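Local coordinates for OsmC-like protein (Jannaschia sp., PDB 3CJE) that probably reduces organic hydroperoxides as a member of the OsmC-like family of peroxide resistance proteins, at residues V15-N20 and V33-P38. Residues are numbered along the deposited sequence; the frame is centred on the assembly and turned at random. Where two conformers were deposited one is given.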
loop_
_atom_site.group_PDB
_atom_site.type_symbol
_atom_site.label_atom_id
_atom_site.label_comp_id
_atom_site.label_asym_id
_atom_site.label_seq_id
_atom_site.Cartn_x
_atom_site.Cartn_y
_atom_site.Cartn_z
ATOM N N VAL A 15 12.866 6.553 6.986
ATOM C CA VAL A 15 11.743 5.882 7.594
ATOM C C VAL A 15 11.861 4.429 7.132
ATOM O O VAL A 15 12.032 4.179 5.938
ATOM C CB VAL A 15 10.359 6.510 7.209
ATOM C CG1 VAL A 15 9.204 5.587 7.720
ATOM C CG2 VAL A 15 10.236 7.954 7.744
ATOM N N VAL A 16 11.834 3.476 8.069
ATOM C CA VAL A 16 12.093 2.053 7.771
ATOM C C VAL A 16 10.984 1.258 8.417
ATOM O O VAL A 16 10.750 1.376 9.602
ATOM C CB VAL A 16 13.462 1.541 8.300
ATOM C CG1 VAL A 16 13.641 0.074 7.994
ATOM C CG2 VAL A 16 14.616 2.393 7.715
ATOM N N PHE A 17 10.299 0.453 7.606
ATOM C CA PHE A 17 9.340 -0.523 8.095
ATOM C C PHE A 17 9.759 -1.915 7.659
ATOM O O PHE A 17 10.326 -2.114 6.578
ATOM C CB PHE A 17 7.933 -0.256 7.548
ATOM C CG PHE A 17 7.158 0.783 8.309
ATOM C CD1 PHE A 17 7.462 2.117 8.197
ATOM C CD2 PHE A 17 6.121 0.423 9.169
ATOM C CE1 PHE A 17 6.720 3.086 8.914
ATOM C CE2 PHE A 17 5.377 1.420 9.867
ATOM C CZ PHE A 17 5.687 2.712 9.732
ATOM N N THR A 18 9.444 -2.868 8.519
ATOM C CA THR A 18 9.552 -4.268 8.178
ATOM C C THR A 18 8.230 -4.998 8.398
ATOM O O THR A 18 7.372 -4.550 9.155
ATOM C CB THR A 18 10.628 -4.958 9.001
ATOM O OG1 THR A 18 10.316 -4.926 10.414
ATOM C CG2 THR A 18 12.005 -4.293 8.754
ATOM N N CYS A 19 8.110 -6.155 7.767
ATOM C CA CYS A 19 6.939 -7.009 7.961
ATOM C C CYS A 19 7.393 -8.430 7.850
ATOM O O CYS A 19 8.058 -8.785 6.878
ATOM C CB CYS A 19 5.910 -6.717 6.911
ATOM S SG CYS A 19 4.365 -7.659 7.122
ATOM N N ASN A 20 7.072 -9.215 8.864
ATOM C CA ASN A 20 7.276 -10.643 8.816
ATOM C C ASN A 20 5.917 -11.296 8.732
ATOM O O ASN A 20 5.108 -11.192 9.644
ATOM C CB ASN A 20 8.005 -11.216 9.995
ATOM C CG ASN A 20 8.298 -12.710 9.755
ATOM O OD1 ASN A 20 8.959 -13.051 8.769
ATOM N ND2 ASN A 20 7.691 -13.578 10.537
ATOM N N VAL A 33 4.121 -6.327 11.608
ATOM C CA VAL A 33 4.729 -5.108 11.069
ATOM C C VAL A 33 5.450 -4.351 12.148
ATOM O O VAL A 33 4.997 -4.293 13.314
ATOM C CB VAL A 33 3.649 -4.178 10.425
ATOM C CG1 VAL A 33 4.258 -2.878 9.897
ATOM C CG2 VAL A 33 2.888 -4.915 9.325
ATOM N N ALA A 34 6.630 -3.843 11.819
ATOM C CA ALA A 34 7.326 -2.952 12.726
ATOM C C ALA A 34 7.781 -1.683 12.022
ATOM O O ALA A 34 8.314 -1.753 10.908
ATOM C CB ALA A 34 8.566 -3.633 13.297
HETATM N N MSE A 35 7.583 -0.525 12.647
HETATM C CA MSE A 35 8.365 0.647 12.288
HETATM C C MSE A 35 9.682 0.476 13.028
HETATM O O MSE A 35 9.700 0.207 14.239
HETATM C CB MSE A 35 7.706 1.967 12.707
HETATM C CG MSE A 35 8.444 3.149 12.156
HETATM SE SE MSE A 35 7.568 4.882 12.476
HETATM C CE MSE A 35 7.191 4.666 14.369
ATOM N N VAL A 36 10.786 0.614 12.300
ATOM C CA VAL A 36 12.129 0.480 12.834
ATOM C C VAL A 36 12.775 1.853 12.997
ATOM O O VAL A 36 13.416 2.132 14.022
ATOM C CB VAL A 36 12.998 -0.445 11.938
ATOM C CG1 VAL A 36 14.392 -0.550 12.533
ATOM C CG2 VAL A 36 12.339 -1.837 11.842
ATOM N N LYS A 37 12.610 2.712 11.997
ATOM C CA LYS A 37 13.005 4.114 12.081
ATOM C C LYS A 37 11.835 4.953 11.606
ATOM O O LYS A 37 11.147 4.563 10.664
ATOM C CB LYS A 37 14.215 4.398 11.185
ATOM C CG LYS A 37 15.435 3.571 11.456
ATOM C CD LYS A 37 16.527 4.024 10.460
ATOM C CE LYS A 37 17.803 3.192 10.482
ATOM N NZ LYS A 37 18.904 3.939 9.753
ATOM N N PRO A 38 11.634 6.153 12.197
ATOM C CA PRO A 38 12.494 6.824 13.205
ATOM C C PRO A 38 12.495 6.268 14.639
ATOM O O PRO A 38 13.414 6.556 15.414
ATOM C CB PRO A 38 11.935 8.241 13.237
ATOM C CG PRO A 38 11.141 8.419 12.080
ATOM C CD PRO A 38 10.599 7.078 11.708
#
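A classic beta bulge shifts the register of the hairpin formed by antiparallel strands 13-24 and 28-37, where Val-36 and Lys-37 both face Val-16. The carbonyl O of Val-16 takes a short, nearly straight bond from Val-36 N (2.8 Å) and a weak one from Lys-37 N (3.3 Å). Val-16 N in turn donates to Lys-37 O. Past the bulge the regular ladder resumes. Thr-18 N donates to Ala-34 O, and Ala-34 N to Thr-18 O, both at 2.9 Å.

On one side of the sheet, CB of Met-35, a selenomethionine, lies over one face of the Phe-17 ring, offset toward the rim. Met-35 CB makes a CH-pi contact there, 3.9 Å from the centroid of the Phe-17 ring and 22° off its normal. Val-33 CG1 meets the ring at its edge, in the ring plane. Val-33 CG2 touches Cys-19 SG.

On the other side, Val-16 and Lys-37 lie side by side, with Val-16 CG2 3.7 Å from Lys-37 CD. The lysine chain is extended beyond CG, and its NZ forms a salt bridge with Glu-14. Val-36 CG2 packs against Thr-18 CG2.

Helix 62-81 packs on the Phe-17 side through Leu-63 and Ile-67. Strand 93-105 pairs with the far edge of 15-20, and strand 41-47 with the far edge of strand 28-37, where Val-33 bonds Phe-43.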